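Local coordinates for putative alpha/beta hydrolase fold protein (Candidatus Nitrososphaera gargensis, PDB 5A62) that probably hydrolyses carboxylic esters, as a carboxylesterase of the alpha/beta hydrolase fold from an ammonia-oxidising thaumarchaeon, at residues 79-84 / 106-111. Sequence-based numbering, arbitrary orientation. Where two conformers were deposited one is given.
Sequences DDLRRL and SMYAAQ
Tyr108 reaches from its helix to the flank of the neighbouring one, where Leu81 and Arg82 receive it, a small worked example of two helix segments whose contact is carried mostly by one aromatic side chain. The apolar part comes first. Leu81 lays its CD2 methyl against the root of the ring, 3.8 Å from Tyr108 CD1, and the two side chains meet roughly at right angles. Farther out, the ring turns an edge to the other helix: Tyr108 CE1 lies 3.8 Å from Arg82 CA, which sits near the ring plane, and CB of Arg82 adds a second touch. With CG anti to the backbone N (chi1 -174°), the tyrosine extends toward helix 74-87.

The polar part is indirect. No hydrogen bond passes directly between the segments; a water in the plane of the ring is hydrogen-bonded to Tyr108 OH (2.7 Å) and donates to Arg82 O at 3.1 Å, so the hydroxyl is tied to the opposite backbone. The guanidinium of Arg82 turns off to form a salt bridge with Glu86 through NH1, leaving its backbone and CB to make the contact.

Leu85 and His112 also touch the tyrosine, and Gln111 hydrogen-bonds to Gln75. The contact thus joins helix 74-87 to helix 100-111, the latter following what is probably the nucleophile elbow of the alpha/beta hydrolase fold and resting through Ala109 on strand 116-122.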
ATOM      1  N   ASP A  79     -14.355   3.064  -5.039  1.00  9.26           N
ATOM      2  CA  ASP A  79     -14.774   3.476  -6.380  1.00  9.55           C
ATOM      3  C   ASP A  79     -15.255   2.265  -7.181  1.00  8.95           C
ATOM      4  O   ASP A  79     -16.262   2.395  -7.904  1.00  9.43           O
ATOM      5  CB  ASP A  79     -13.637   4.190  -7.065  1.00 11.20           C
ATOM      6  CG  ASP A  79     -13.265   5.501  -6.423  1.00 15.38           C
ATOM      7  OD1 ASP A  79     -13.995   6.073  -5.639  1.00 17.77           O
ATOM      8  OD2 ASP A  79     -12.167   5.985  -6.834  1.00 21.58           O
ATOM      9  N   ASP A  80     -14.656   1.110  -7.041  1.00  8.59           N
ATOM     10  CA  ASP A  80     -15.159  -0.089  -7.736  1.00  9.00           C
ATOM     11  C   ASP A  80     -16.547  -0.377  -7.310  1.00  8.72           C
ATOM     12  O   ASP A  80     -17.421  -0.751  -8.123  1.00  9.32           O
ATOM     13  CB  ASP A  80     -14.290  -1.327  -7.391  1.00  9.81           C
ATOM     14  CG  ASP A  80     -12.849  -1.277  -7.939  1.00 11.71           C
ATOM     15  OD1 ASP A  80     -12.567  -0.485  -8.885  1.00 11.73           O
ATOM     16  OD2 ASP A  80     -12.037  -2.054  -7.368  1.00 11.62           O
ATOM     17  N   LEU A  81     -16.836  -0.298  -6.016  1.00  7.79           N
ATOM     18  CA  LEU A  81     -18.193  -0.556  -5.490  1.00  7.83           C
ATOM     19  C   LEU A  81     -19.162   0.506  -5.969  1.00  8.58           C
ATOM     20  O   LEU A  81     -20.306   0.163  -6.342  1.00  8.89           O
ATOM     21  CB  LEU A  81     -18.148  -0.543  -3.970  1.00  8.44           C
ATOM     22  CG  LEU A  81     -19.479  -0.732  -3.259  1.00  9.09           C
ATOM     23  CD1 LEU A  81     -20.181  -1.981  -3.668  1.00 10.42           C
ATOM     24  CD2 LEU A  81     -19.283  -0.693  -1.731  1.00  9.80           C
ATOM     25  N   ARG A  82     -18.747   1.756  -5.950  1.00  8.99           N
ATOM     26  CA  ARG A  82     -19.602   2.814  -6.462  1.00  9.88           C
ATOM     27  C   ARG A  82     -19.998   2.560  -7.887  1.00 10.32           C
ATOM     28  O   ARG A  82     -21.204   2.670  -8.220  1.00 10.25           O
ATOM     29  CB  ARG A  82     -18.926   4.164  -6.326  1.00 11.89           C
ATOM     30  CG  ARG A  82     -19.815   5.308  -6.757  1.00 16.31           C
ATOM     31  CD  ARG A  82     -19.028   6.620  -6.881  1.00 21.29           C
ATOM     32  NE  ARG A  82     -17.691   6.488  -7.529  1.00 30.61           N
ATOM     33  CZ  ARG A  82     -17.418   6.491  -8.835  1.00 34.40           C
ATOM     34  NH1 ARG A  82     -18.353   6.623  -9.761  1.00 33.17           N
ATOM     35  NH2 ARG A  82     -16.146   6.322  -9.228  1.00 38.54           N
ATOM     36  N   ARG A  83     -19.067   2.152  -8.695  1.00  9.98           N
ATOM     37  CA  ARG A  83     -19.364   1.892 -10.115  1.00 11.13           C
ATOM     38  C   ARG A  83     -20.316   0.745 -10.217  1.00 10.08           C
ATOM     39  O   ARG A  83     -21.247   0.761 -11.054  1.00  9.71           O
ATOM     40  CB  ARG A  83     -18.080   1.647 -10.903  1.00 13.19           C
ATOM     41  CG  ARG A  83     -17.297   2.950 -11.060  1.00 18.45           C
ATOM     42  CD  ARG A  83     -16.257   2.977 -12.143  1.00 25.56           C
ATOM     43  NE  ARG A  83     -15.386   1.857 -11.931  1.00 27.31           N
ATOM     44  CZ  ARG A  83     -14.323   1.833 -11.134  1.00 29.24           C
ATOM     45  NH1 ARG A  83     -13.841   2.942 -10.569  1.00 29.65           N
ATOM     46  NH2 ARG A  83     -13.656   0.674 -11.047  1.00 29.37           N
ATOM     47  N   LEU A  84     -20.161  -0.301  -9.425  1.00  9.03           N
ATOM     48  CA  LEU A  84     -21.078  -1.439  -9.505  1.00  8.98           C
ATOM     49  C   LEU A  84     -22.507  -1.033  -9.103  1.00  9.78           C
ATOM     50  O   LEU A  84     -23.469  -1.419  -9.752  1.00  9.82           O
ATOM     51  CB  LEU A  84     -20.583  -2.587  -8.594  1.00 10.28           C
ATOM     52  CG  LEU A  84     -21.480  -3.807  -8.533  1.00 11.75           C
ATOM     53  CD1 LEU A  84     -21.626  -4.490  -9.894  1.00 13.05           C
ATOM     54  CD2 LEU A  84     -20.937  -4.774  -7.496  1.00 14.50           C
ATOM     55  N   SER A 106     -17.865   0.783   5.449  1.00  8.04           N
ATOM     56  CA  SER A 106     -17.812   1.981   6.238  0.50  8.15           C
ATOM     57  C   SER A 106     -17.367   3.204   5.438  1.00  9.08           C
ATOM     58  O   SER A 106     -17.939   4.296   5.552  1.00  8.95           O
ATOM     59  CB  SER A 106     -16.972   1.711   7.482  0.50  7.89           C
ATOM     60  OG  SER A 106     -15.589   1.655   7.187  0.50  7.77           O
ATOM     61  N   MET A 107     -16.402   3.038   4.548  1.00  8.96           N
ATOM     62  CA  MET A 107     -15.955   4.127   3.727  1.00  8.59           C
ATOM     63  C   MET A 107     -16.973   4.504   2.674  1.00  8.01           C
ATOM     64  O   MET A 107     -17.167   5.672   2.356  1.00  9.30           O
ATOM     65  CB  MET A 107     -14.631   3.737   3.005  1.00  8.85           C
ATOM     66  CG  MET A 107     -13.453   3.649   3.967  1.00  9.37           C
ATOM     67  SD  MET A 107     -11.905   3.207   3.164  1.00 11.43           S
ATOM     68  CE  MET A 107     -11.640   4.616   2.186  1.00 13.08           C
ATOM     69  N   TYR A 108     -17.717   3.556   2.137  1.00  8.87           N
ATOM     70  CA  TYR A 108     -18.732   3.836   1.198  1.00  9.65           C
ATOM     71  C   TYR A 108     -19.847   4.651   1.856  1.00  9.30           C
ATOM     72  O   TYR A 108     -20.258   5.643   1.297  1.00 10.02           O
ATOM     73  CB  TYR A 108     -19.264   2.528   0.519  1.00 10.14           C
ATOM     74  CG  TYR A 108     -20.242   2.803  -0.572  1.00 10.75           C
ATOM     75  CD1 TYR A 108     -19.837   3.047  -1.875  1.00 12.15           C
ATOM     76  CD2 TYR A 108     -21.580   2.895  -0.309  1.00 11.30           C
ATOM     77  CE1 TYR A 108     -20.784   3.350  -2.838  1.00 13.67           C
ATOM     78  CE2 TYR A 108     -22.504   3.122  -1.294  1.00 13.44           C
ATOM     79  CZ  TYR A 108     -22.070   3.382  -2.535  1.00 13.93           C
ATOM     80  OH  TYR A 108     -23.021   3.650  -3.534  1.00 18.55           O
ATOM     81  N   ALA A 109     -20.292   4.206   3.013  1.00  9.46           N
ATOM     82  CA  ALA A 109     -21.314   4.955   3.772  1.00 11.31           C
ATOM     83  C   ALA A 109     -20.867   6.347   4.085  1.00 11.76           C
ATOM     84  O   ALA A 109     -21.658   7.330   3.951  1.00 11.59           O
ATOM     85  CB  ALA A 109     -21.666   4.224   5.032  1.00 11.50           C
ATOM     86  N   ALA A 110     -19.598   6.515   4.432  1.00 10.53           N
ATOM     87  CA  ALA A 110     -19.087   7.821   4.785  1.00 10.84           C
ATOM     88  C   ALA A 110     -19.103   8.729   3.593  1.00 12.56           C
ATOM     89  O   ALA A 110     -19.437   9.934   3.695  1.00 13.37           O
ATOM     90  CB  ALA A 110     -17.721   7.710   5.338  1.00 12.32           C
ATOM     91  N   GLN A 111     -18.773   8.181   2.442  1.00 11.68           N
ATOM     92  CA  GLN A 111     -18.622   8.978   1.224  1.00 11.91           C
ATOM     93  C   GLN A 111     -19.913   9.182   0.467  1.00 13.69           C
ATOM     94  O   GLN A 111     -20.022  10.191  -0.296  1.00 15.30           O
ATOM     95  CB  GLN A 111     -17.559   8.312   0.304  1.00 13.23           C
ATOM     96  CG  GLN A 111     -16.202   8.450   0.831  1.00 15.85           C
ATOM     97  CD  GLN A 111     -15.176   7.751  -0.037  1.00 15.93           C
ATOM     98  OE1 GLN A 111     -15.376   7.620  -1.280  1.00 18.37           O
ATOM     99  NE2 GLN A 111     -14.116   7.199   0.613  1.00 18.53           N
TER
HETATM  100  O   HOH W   1     -22.908   4.238  -6.190  1.00 24.97           O